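Local coordinates for protein branched-chain-amino-acid aminotransferase (Deinococcus radiodurans, PDB 3UZO) that probably catalyses the reversible, pyridoxal-phosphate-dependent transfer of amino groups from leucine, isoleucine and valine to 2-oxoglutarate, at residues R39-K45 against E162-F168; G72-F76 against F147-V151; Y136-S141 against Q344-K348; L29-I34 against C169-Y175. Numbering follows the deposited sequence.

Interaction 1 of 4, residues R39-K45 against E162-F168; sequences RYLAHWK and EFIFSVF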
# COMPACT_ATOMS: atom_id res chain seq x y z
N ARG A 39 -11.27 5.77 22.63
CA ARG A 39 -10.33 4.90 21.93
C ARG A 39 -8.96 4.98 22.59
O ARG A 39 -8.63 5.97 23.27
CB ARG A 39 -10.24 5.27 20.44
CG ARG A 39 -9.95 6.72 20.14
CD ARG A 39 -11.03 7.31 19.25
NE ARG A 39 -12.20 7.66 20.03
CZ ARG A 39 -13.46 7.39 19.71
NH1 ARG A 39 -13.78 6.75 18.59
NH2 ARG A 39 -14.42 7.78 20.53
N TYR A 40 -8.16 3.93 22.38
CA TYR A 40 -6.82 3.82 22.94
C TYR A 40 -5.79 4.42 21.97
O TYR A 40 -5.89 4.24 20.75
CB TYR A 40 -6.51 2.34 23.21
CG TYR A 40 -5.13 2.05 23.76
CD1 TYR A 40 -4.95 1.74 25.11
CD2 TYR A 40 -4.02 2.03 22.92
CE1 TYR A 40 -3.68 1.41 25.61
CE2 TYR A 40 -2.75 1.71 23.41
CZ TYR A 40 -2.59 1.40 24.75
OH TYR A 40 -1.34 1.07 25.23
N LEU A 41 -4.82 5.14 22.52
CA LEU A 41 -3.78 5.76 21.71
C LEU A 41 -2.44 5.67 22.42
O LEU A 41 -2.33 6.01 23.60
CB LEU A 41 -4.12 7.23 21.46
CG LEU A 41 -3.14 8.05 20.62
CD1 LEU A 41 -3.11 7.52 19.20
CD2 LEU A 41 -3.56 9.52 20.61
N ALA A 42 -1.43 5.20 21.70
CA ALA A 42 -0.08 5.07 22.24
C ALA A 42 0.90 5.63 21.23
O ALA A 42 0.65 5.59 20.02
CB ALA A 42 0.25 3.61 22.54
N HIS A 43 2.01 6.15 21.72
CA HIS A 43 3.02 6.76 20.87
C HIS A 43 4.36 6.06 21.01
O HIS A 43 4.75 5.65 22.10
CB HIS A 43 3.20 8.23 21.24
CG HIS A 43 1.94 9.04 21.14
ND1 HIS A 43 1.54 9.66 19.97
CD2 HIS A 43 0.99 9.33 22.06
CE1 HIS A 43 0.40 10.29 20.18
NE2 HIS A 43 0.05 10.11 21.44
N TRP A 44 5.07 5.94 19.89
CA TRP A 44 6.39 5.34 19.89
C TRP A 44 7.35 6.45 19.50
O TRP A 44 7.10 7.21 18.56
CB TRP A 44 6.49 4.21 18.87
CG TRP A 44 7.79 3.44 18.95
CD1 TRP A 44 8.00 2.27 19.62
CD2 TRP A 44 9.03 3.78 18.32
NE1 TRP A 44 9.30 1.85 19.43
CE2 TRP A 44 9.96 2.76 18.64
CE3 TRP A 44 9.46 4.85 17.51
CZ2 TRP A 44 11.28 2.77 18.17
CZ3 TRP A 44 10.78 4.86 17.06
CH2 TRP A 44 11.67 3.82 17.39
N LYS A 45 8.46 6.55 20.22
CA LYS A 45 9.46 7.57 19.92
C LYS A 45 10.73 7.25 20.69
O LYS A 45 10.69 6.69 21.79
CB LYS A 45 8.95 8.96 20.31
CG LYS A 45 9.92 10.09 19.99
CD LYS A 45 9.37 11.45 20.39
CE LYS A 45 9.12 11.54 21.89
NZ LYS A 45 8.67 12.91 22.29
N GLU A 162 8.75 8.11 14.10
CA GLU A 162 7.80 7.88 15.18
C GLU A 162 6.61 7.07 14.68
O GLU A 162 6.38 6.96 13.47
CB GLU A 162 7.32 9.21 15.75
CG GLU A 162 8.44 10.12 16.24
CD GLU A 162 7.92 11.38 16.89
OE1 GLU A 162 8.72 12.32 17.09
OE2 GLU A 162 6.71 11.44 17.22
N PHE A 163 5.86 6.50 15.62
CA PHE A 163 4.69 5.71 15.26
C PHE A 163 3.57 5.90 16.26
O PHE A 163 3.79 6.31 17.40
CB PHE A 163 5.04 4.22 15.19
CG PHE A 163 6.19 3.90 14.28
CD1 PHE A 163 7.50 4.09 14.71
CD2 PHE A 163 5.96 3.44 12.99
CE1 PHE A 163 8.57 3.83 13.86
CE2 PHE A 163 7.03 3.18 12.13
CZ PHE A 163 8.33 3.37 12.56
N ILE A 164 2.36 5.60 15.80
CA ILE A 164 1.20 5.66 16.66
C ILE A 164 0.52 4.29 16.61
O ILE A 164 0.47 3.63 15.56
CB ILE A 164 0.19 6.73 16.18
CG1 ILE A 164 0.66 8.12 16.60
CG2 ILE A 164 -1.19 6.42 16.72
CD1 ILE A 164 -0.27 9.25 16.17
N PHE A 165 0.05 3.85 17.76
CA PHE A 165 -0.68 2.58 17.87
C PHE A 165 -2.01 3.00 18.48
O PHE A 165 -2.03 3.66 19.52
CB PHE A 165 -0.00 1.60 18.81
CG PHE A 165 -0.90 0.45 19.24
CD1 PHE A 165 -1.58 -0.31 18.29
CD2 PHE A 165 -1.03 0.12 20.59
CE1 PHE A 165 -2.38 -1.39 18.68
CE2 PHE A 165 -1.82 -0.97 20.98
CZ PHE A 165 -2.50 -1.72 20.02
N SER A 166 -3.10 2.62 17.83
CA SER A 166 -4.41 3.00 18.34
C SER A 166 -5.41 1.88 18.18
O SER A 166 -5.26 1.01 17.31
CB SER A 166 -4.90 4.26 17.60
OG SER A 166 -6.17 4.69 18.06
N VAL A 167 -6.42 1.87 19.03
CA VAL A 167 -7.48 0.88 18.95
C VAL A 167 -8.82 1.55 19.20
O VAL A 167 -9.02 2.16 20.26
CB VAL A 167 -7.35 -0.27 20.01
CG1 VAL A 167 -8.43 -1.33 19.74
CG2 VAL A 167 -5.97 -0.91 19.93
N PHE A 168 -9.72 1.49 18.22
CA PHE A 168 -11.06 2.04 18.40
C PHE A 168 -12.02 0.90 18.11
O PHE A 168 -11.62 -0.13 17.53
CB PHE A 168 -11.32 3.27 17.50
CG PHE A 168 -11.36 2.97 16.02
CD1 PHE A 168 -12.54 2.51 15.41
CD2 PHE A 168 -10.25 3.22 15.22
CE1 PHE A 168 -12.60 2.31 14.02
CE2 PHE A 168 -10.30 3.02 13.83
CZ PHE A 168 -11.48 2.57 13.23

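Interaction 2 of 4, residues G72-F76 against F147-V151; sequences GQQCF and FVIGV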
# COMPACT_ATOMS: atom_id res chain seq x y z
N GLY A 72 2.56 4.21 2.51
CA GLY A 72 1.77 3.11 3.03
C GLY A 72 2.32 2.39 4.25
O GLY A 72 2.05 1.20 4.43
N GLN A 73 3.10 3.07 5.08
CA GLN A 73 3.64 2.41 6.27
C GLN A 73 2.53 2.40 7.31
O GLN A 73 2.42 3.29 8.15
CB GLN A 73 4.87 3.13 6.79
CG GLN A 73 5.50 2.42 7.98
CD GLN A 73 6.88 2.94 8.31
OE1 GLN A 73 7.09 4.15 8.46
NE2 GLN A 73 7.85 2.02 8.44
N GLN A 74 1.72 1.36 7.24
CA GLN A 74 0.56 1.22 8.11
C GLN A 74 0.15 -0.25 8.10
O GLN A 74 0.36 -0.95 7.11
CB GLN A 74 -0.57 2.06 7.52
CG GLN A 74 -0.95 1.57 6.10
CD GLN A 74 -1.93 2.48 5.38
OE1 GLN A 74 -2.95 2.02 4.85
NE2 GLN A 74 -1.62 3.78 5.32
N CYS A 75 -0.45 -0.71 9.19
CA CYS A 75 -0.93 -2.08 9.26
C CYS A 75 -2.05 -2.07 10.27
O CYS A 75 -2.16 -1.15 11.09
CB CYS A 75 0.18 -3.04 9.68
SG CYS A 75 0.67 -3.00 11.42
N PHE A 76 -2.90 -3.08 10.23
CA PHE A 76 -4.01 -3.11 11.16
C PHE A 76 -4.50 -4.51 11.44
O PHE A 76 -4.10 -5.48 10.80
CB PHE A 76 -5.17 -2.26 10.62
CG PHE A 76 -5.89 -2.87 9.44
CD1 PHE A 76 -7.08 -3.57 9.63
CD2 PHE A 76 -5.39 -2.74 8.16
CE1 PHE A 76 -7.76 -4.14 8.54
CE2 PHE A 76 -6.06 -3.30 7.06
CZ PHE A 76 -7.24 -3.99 7.25
N PHE A 147 -4.48 -0.50 15.08
CA PHE A 147 -3.68 -0.15 13.92
C PHE A 147 -2.43 0.61 14.31
O PHE A 147 -2.37 1.22 15.37
CB PHE A 147 -4.52 0.65 12.89
CG PHE A 147 -4.93 2.02 13.34
CD1 PHE A 147 -4.19 3.14 12.98
CD2 PHE A 147 -6.09 2.20 14.08
CE1 PHE A 147 -4.61 4.43 13.34
CE2 PHE A 147 -6.52 3.48 14.45
CZ PHE A 147 -5.78 4.59 14.08
N VAL A 148 -1.42 0.51 13.46
CA VAL A 148 -0.13 1.16 13.67
C VAL A 148 0.22 1.93 12.40
O VAL A 148 0.11 1.40 11.30
CB VAL A 148 0.99 0.12 13.95
CG1 VAL A 148 2.33 0.83 14.17
CG2 VAL A 148 0.62 -0.71 15.18
N ILE A 149 0.63 3.18 12.57
CA ILE A 149 0.98 4.04 11.45
C ILE A 149 2.27 4.79 11.74
O ILE A 149 2.53 5.17 12.88
CB ILE A 149 -0.13 5.09 11.18
CG1 ILE A 149 -0.47 5.82 12.49
CG2 ILE A 149 -1.36 4.42 10.60
CD1 ILE A 149 -1.48 6.95 12.34
N GLY A 150 3.07 4.98 10.69
CA GLY A 150 4.31 5.72 10.82
C GLY A 150 4.00 7.21 10.76
O GLY A 150 3.26 7.65 9.86
N VAL A 151 4.54 7.98 11.69
CA VAL A 151 4.27 9.42 11.71
C VAL A 151 5.54 10.25 11.92
O VAL A 151 6.65 9.72 11.94
CB VAL A 151 3.25 9.77 12.80
CG1 VAL A 151 1.95 8.98 12.57
CG2 VAL A 151 3.83 9.46 14.17

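Interaction 3 of 4, residues Y136-S141 against Q344-K348; sequences YGTGGS and QYGDK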
# COMPACT_ATOMS: atom_id res chain seq x y z
N TYR A 136 -27.01 -10.04 23.73
CA TYR A 136 -27.22 -11.40 23.25
C TYR A 136 -28.63 -11.48 22.66
O TYR A 136 -29.59 -10.95 23.23
CB TYR A 136 -27.06 -12.41 24.40
CG TYR A 136 -27.10 -13.85 23.94
CD1 TYR A 136 -28.32 -14.52 23.83
CD2 TYR A 136 -25.94 -14.51 23.57
CE1 TYR A 136 -28.37 -15.83 23.35
CE2 TYR A 136 -25.98 -15.81 23.09
CZ TYR A 136 -27.19 -16.47 22.98
OH TYR A 136 -27.22 -17.76 22.50
N GLY A 137 -28.76 -12.14 21.53
CA GLY A 137 -30.06 -12.22 20.89
C GLY A 137 -29.95 -11.45 19.60
O GLY A 137 -30.63 -11.74 18.62
N THR A 138 -29.10 -10.42 19.61
CA THR A 138 -28.83 -9.63 18.42
C THR A 138 -27.52 -10.24 17.95
O THR A 138 -26.55 -10.27 18.70
CB THR A 138 -28.56 -8.13 18.72
OG1 THR A 138 -27.24 -7.99 19.25
CG2 THR A 138 -29.56 -7.57 19.72
N GLY A 139 -27.49 -10.75 16.74
CA GLY A 139 -26.26 -11.35 16.26
C GLY A 139 -25.15 -10.33 16.04
O GLY A 139 -24.30 -10.54 15.19
N GLY A 140 -25.15 -9.25 16.82
CA GLY A 140 -24.12 -8.23 16.66
C GLY A 140 -22.88 -8.46 17.50
O GLY A 140 -22.83 -9.37 18.33
N SER A 141 -21.86 -7.64 17.29
CA SER A 141 -20.64 -7.78 18.05
C SER A 141 -19.99 -6.42 18.11
O SER A 141 -20.45 -5.47 17.46
CB SER A 141 -19.69 -8.78 17.36
OG SER A 141 -19.34 -8.33 16.06
N GLN A 344 -17.62 -18.34 19.93
CA GLN A 344 -17.47 -16.90 20.10
C GLN A 344 -18.49 -16.30 21.08
O GLN A 344 -18.12 -15.49 21.93
CB GLN A 344 -17.55 -16.21 18.73
CG GLN A 344 -16.47 -16.70 17.76
CD GLN A 344 -16.59 -16.14 16.37
OE1 GLN A 344 -17.70 -15.91 15.88
NE2 GLN A 344 -15.45 -15.92 15.72
N TYR A 345 -19.75 -16.69 20.96
CA TYR A 345 -20.78 -16.15 21.84
C TYR A 345 -20.94 -16.87 23.18
O TYR A 345 -21.82 -16.52 23.96
CB TYR A 345 -22.13 -16.11 21.15
CG TYR A 345 -22.27 -15.00 20.15
CD1 TYR A 345 -21.96 -15.20 18.80
CD2 TYR A 345 -22.70 -13.73 20.55
CE1 TYR A 345 -22.08 -14.16 17.88
CE2 TYR A 345 -22.82 -12.69 19.64
CZ TYR A 345 -22.51 -12.91 18.31
OH TYR A 345 -22.62 -11.89 17.40
N GLY A 346 -20.09 -17.86 23.43
CA GLY A 346 -20.15 -18.59 24.69
C GLY A 346 -21.20 -19.68 24.81
O GLY A 346 -21.50 -20.15 25.91
N ASP A 347 -21.77 -20.11 23.69
CA ASP A 347 -22.78 -21.15 23.74
C ASP A 347 -22.18 -22.54 23.60
O ASP A 347 -22.84 -23.55 23.86
CB ASP A 347 -23.84 -20.94 22.66
CG ASP A 347 -24.67 -19.71 22.91
OD1 ASP A 347 -25.13 -19.53 24.05
OD2 ASP A 347 -24.86 -18.92 21.96
N LYS A 348 -20.93 -22.60 23.17
CA LYS A 348 -20.24 -23.87 23.01
C LYS A 348 -18.91 -23.80 23.72
O LYS A 348 -18.28 -22.75 23.80
CB LYS A 348 -20.01 -24.18 21.53
CG LYS A 348 -21.28 -24.49 20.75
CD LYS A 348 -20.95 -24.73 19.29
CE LYS A 348 -22.20 -25.11 18.49
NZ LYS A 348 -22.81 -26.37 18.99

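Interaction 4 of 4, residues L29-I34 against C169-Y175; sequences LGFSYI and CVPVGPY. With GLU (glutamic acid), chain D.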
# COMPACT_ATOMS: atom_id res chain seq x y z
N LEU A 29 -27.93 -2.97 12.36
CA LEU A 29 -26.50 -2.76 12.32
C LEU A 29 -25.88 -3.52 11.15
O LEU A 29 -26.23 -4.67 10.90
CB LEU A 29 -25.88 -3.23 13.64
CG LEU A 29 -24.80 -2.38 14.30
CD1 LEU A 29 -25.32 -0.98 14.58
CD2 LEU A 29 -24.38 -3.06 15.60
N GLY A 30 -24.98 -2.86 10.43
CA GLY A 30 -24.29 -3.50 9.32
C GLY A 30 -22.81 -3.45 9.65
O GLY A 30 -22.39 -3.85 10.73
N PHE A 31 -22.01 -2.96 8.72
CA PHE A 31 -20.57 -2.84 8.96
C PHE A 31 -20.18 -1.46 8.48
O PHE A 31 -19.63 -1.30 7.39
CB PHE A 31 -19.79 -3.92 8.20
CG PHE A 31 -18.38 -4.13 8.72
CD1 PHE A 31 -18.13 -5.06 9.73
CD2 PHE A 31 -17.32 -3.40 8.21
CE1 PHE A 31 -16.84 -5.26 10.22
CE2 PHE A 31 -16.01 -3.59 8.69
CZ PHE A 31 -15.77 -4.52 9.70
N SER A 32 -20.48 -0.46 9.30
CA SER A 32 -20.18 0.93 8.98
C SER A 32 -19.75 1.67 10.24
O SER A 32 -20.19 1.36 11.34
CB SER A 32 -21.42 1.62 8.40
OG SER A 32 -21.74 1.05 7.14
N TYR A 33 -18.89 2.67 10.06
CA TYR A 33 -18.39 3.44 11.19
C TYR A 33 -19.45 4.16 11.99
O TYR A 33 -20.33 4.84 11.45
CB TYR A 33 -17.33 4.45 10.73
CG TYR A 33 -16.68 5.20 11.88
CD1 TYR A 33 -17.20 6.40 12.35
CD2 TYR A 33 -15.54 4.67 12.52
CE1 TYR A 33 -16.61 7.08 13.43
CE2 TYR A 33 -14.95 5.33 13.60
CZ TYR A 33 -15.48 6.54 14.05
OH TYR A 33 -14.89 7.21 15.10
N ILE A 34 -19.34 4.00 13.30
CA ILE A 34 -20.21 4.66 14.26
C ILE A 34 -19.21 5.11 15.31
O ILE A 34 -18.35 4.32 15.74
CB ILE A 34 -21.21 3.68 14.89
CG1 ILE A 34 -22.24 3.25 13.85
CG2 ILE A 34 -21.90 4.34 16.08
CD1 ILE A 34 -23.24 2.22 14.34
N CYS A 169 -13.26 1.04 18.57
CA CYS A 169 -14.24 -0.02 18.35
C CYS A 169 -15.49 0.52 17.70
O CYS A 169 -15.77 1.72 17.76
CB CYS A 169 -14.58 -0.71 19.68
SG CYS A 169 -15.41 0.34 20.89
N VAL A 170 -16.25 -0.38 17.08
CA VAL A 170 -17.48 -0.03 16.39
C VAL A 170 -18.46 -1.20 16.48
O VAL A 170 -18.12 -2.32 16.12
CB VAL A 170 -17.22 0.24 14.87
CG1 VAL A 170 -18.52 0.63 14.16
CG2 VAL A 170 -16.17 1.32 14.70
N PRO A 171 -19.67 -0.95 16.99
CA PRO A 171 -20.63 -2.06 17.08
C PRO A 171 -21.00 -2.42 15.64
O PRO A 171 -21.21 -1.53 14.82
CB PRO A 171 -21.80 -1.44 17.84
CG PRO A 171 -21.75 0.01 17.40
CD PRO A 171 -20.27 0.31 17.46
N VAL A 172 -21.06 -3.71 15.32
CA VAL A 172 -21.38 -4.12 13.95
C VAL A 172 -22.24 -5.37 13.87
O VAL A 172 -22.35 -6.14 14.83
CB VAL A 172 -20.10 -4.43 13.13
CG1 VAL A 172 -19.13 -3.27 13.20
CG2 VAL A 172 -19.45 -5.71 13.64
N GLY A 173 -22.84 -5.56 12.70
CA GLY A 173 -23.65 -6.74 12.43
C GLY A 173 -22.96 -7.49 11.30
O GLY A 173 -21.75 -7.73 11.37
N PRO A 174 -23.69 -7.86 10.24
CA PRO A 174 -23.14 -8.60 9.09
C PRO A 174 -22.24 -7.78 8.15
O PRO A 174 -22.42 -6.57 7.98
CB PRO A 174 -24.39 -9.11 8.39
CG PRO A 174 -25.39 -8.03 8.67
CD PRO A 174 -25.15 -7.74 10.13
N TYR A 175 -21.26 -8.46 7.54
CA TYR A 175 -20.33 -7.85 6.60
C TYR A 175 -20.86 -8.09 5.19
O TYR A 175 -20.99 -7.16 4.39
CB TYR A 175 -18.95 -8.50 6.73
CG TYR A 175 -17.84 -7.78 5.98
CD1 TYR A 175 -17.42 -6.51 6.38
CD2 TYR A 175 -17.17 -8.40 4.92
CE1 TYR A 175 -16.36 -5.88 5.75
CE2 TYR A 175 -16.11 -7.76 4.28
CZ TYR A 175 -15.70 -6.50 4.70
OH TYR A 175 -14.64 -5.88 4.09
N GLU D . -10.22 -5.79 7.91
CA GLU D . -11.35 -6.00 6.96
C GLU D . -11.92 -4.67 6.53
O GLU D . -12.60 -4.64 5.48
CB GLU D . -12.45 -6.83 7.61
CG GLU D . -12.19 -8.32 7.58
CD GLU D . -13.39 -9.12 8.03
OE1 GLU D . -14.52 -8.75 7.63
OE2 GLU D . -13.20 -10.10 8.77
OXT GLU D . -11.70 -3.69 7.26
O HOH W 1 -21.61 -0.68 12.09
O HOH W 2 -15.66 4.48 16.89

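Interaction 1 of 4, residues R39-K45 against E162-F168
Start with the face of the sheet that carries Y40, A42 and W44 opposite F163, F165 and V167. At one end the edge of the F163 ring points at the face of the W44 six-membered ring in an offset edge-to-face pair: centroids 5.4 Å apart, planes at 78°, W44 CE3 to F163 CD1 3.5 Å. Further along, Y40 CE2 lies 3.7 Å from F165 CD2, and A42 CB sits at the edge of the F165 ring. Helix 115-128 covers Y40 and A42, and Y40 OH is hydrogen-bonded to Q117. The other face is thinner, and its tightest packing is L41 CD1 against I164 CG2 at 3.3 Å.

Between the faces runs the backbone ladder. Y40, A42 and W44 make hydrogen-bonded pairs with V167, F165 and F163, from A42 N to F165 O at 2.7 Å up to F163 N to W44 O at 3.3 Å. Y40 O takes two donors, V167 N at 3.0 Å and S166 OG at 2.7 Å.

At the polar edge R39 packs its CB 3.7 Å from F168 CB, while its guanidinium reaches T36 O and forms a salt bridge with E64 of the second subunit. With N-to-C directions 173° apart, strands 39-45 and 162-172 are antiparallel neighbours in the seven-stranded sheet of this class-IV aminotransferase.

Interaction 2 of 4, residues G72-F76 against F147-V151
C75 and V148 bury the most surface here, 48 Å² each. They form the central hydrogen-bonded pair: C75 N gives to V148 O and V148 N to C75 O, both at 3.0 Å. Their side chains leave the same face, with C75 SG 4.0 Å from V148 CB, and both touch M101 of helix 94-107, which covers that face. The two strands run antiparallel at 177° and are neighbours in the seven-stranded antiparallel sheet; on its other face, Q74 and F76 make non-hydrogen-bonded pairs with I149 and F147. There F76 CB meets F147 CB at 3.7 Å, while the F76 ring leads away and touches the bound glutamate, so this strand helps to line the substrate pocket. The end of the Q74 side chain also leads away from the strand pair, its amide hydrogen-bonded to A68 and G72 of the second subunit.

Q73, which has 40 Å² covered, sits just before the strand at the centre of an inverse gamma turn, closed by a weak 2.8 Å bond from Q74 N to G72 O. Q73 O accepts G150 N at 3.1 Å and so extends the ladder. A CB on G150 would collide with Q73 OE1, an atom hydrogen-bonded to T67 and A160.

Interaction 3 of 4, residues Y136-S141 against Q344-K348
Two tyrosine hydroxyls, one from each segment, bridge the gap in opposite directions. Y345 OH donates to G140 O at 2.7 Å, and Y136 OH donates to D347 OD2, also at 2.7 Å. The setting is the C-terminal end of helix 331-344, closed by a Schellman motif: G346 has positive phi (81°) at angles that would jam a CB against the preceding carbonyl, and two bonds run back into the last helical turn. That reversal brings D347 to the Y136 hydroxyl, while the CA-to-CB bond of Y345 points at the other segment.

Across from it, Y136-S141 is the glycine-rich lead into strand 141-151. Y345 has 90 Å² covered, the most of any residue here, and its hydroxyl lies among backbone atoms of this turn, with G139 O 3.1 Å from Y345 OH as well. The Y345 ring also meets Y82 of strand 74-83 edge-to-face, so the helix end is also held against the sheet.

Packing between the segments is otherwise sparse. The backbones stay well apart, with Y136 CA and Y345 CA 8.1 Å from each other. The tyrosine side chains span that distance, their aliphatic and aromatic parts meeting loosely. S141 CB reaches within 4.3 Å of Y345 OH, and Y136 CE2 stands 4.3 Å from Y345 CB.

Interaction 4 of 4, residues L29-I34 against C169-Y175
F31 and Y175, both t at chi1, meet almost perpendicularly: the edge of Y175 points at the face of F31, centroids 4.8 Å apart and planes at 87°, with F31 CG 3.5 Å from Y175 CD1. It is a T-shaped pair at the wall of the substrate pocket. Y175 OH makes a weak hydrogen bond of 2.8 Å to the O atom of the bound GLU, whose OE1 lies over one face of the same ring. F31 also meets Y143, another pocket residue, edge-to-face, and packs on I155 of the second subunit.

Here the chain leading into strand 39-45 passes over the end of strand 162-172 in the seven-stranded sheet. The direct link is G173 N to G30 O at 2.6 Å, nearly straight at 173°; a CB on G173 would clash with L29 O. Two waters fill in where the backbones part, one joining S32 O to P171 O, the other I34 O to C169 O.

L29 has chi1 off the wells at -137°, with CD2 laid 3.8 Å from P171 CB. V172 CB lies 4.0 Å from F31 CD1. I34 CB lies 4.1 Å from V170 CG1. The t rotamer of Y33 carries its ring back from a CB that points away, to put CD2 4.0 Å from V170 CG2, and its hydroxyl is hydrogen-bonded to E64 of the second subunit.

In the fold
Strand 162-172 ties interactions 1 and 4 together, and its neighbour 141-151 carries the sheet on to interaction 2: E162 O to V151 N and S166 O to F147 N, both 2.8 Å, are probable hydrogen bonds between interactions 1 and 2, whose centres are 10 Å apart. Interaction 3 joins interaction 4 through S141 O to V172 N, 2.8 Å, but lies 31 Å from interaction 2, centre to centre, across the middle of the chain. The glutamate is touched from two directions, by F76 of interaction 2 and Y175 of interaction 4; the side chains of F168 and S141 stay about 9 and 10 Å from it. Interactions 1, 2 and 4 also meet the second subunit.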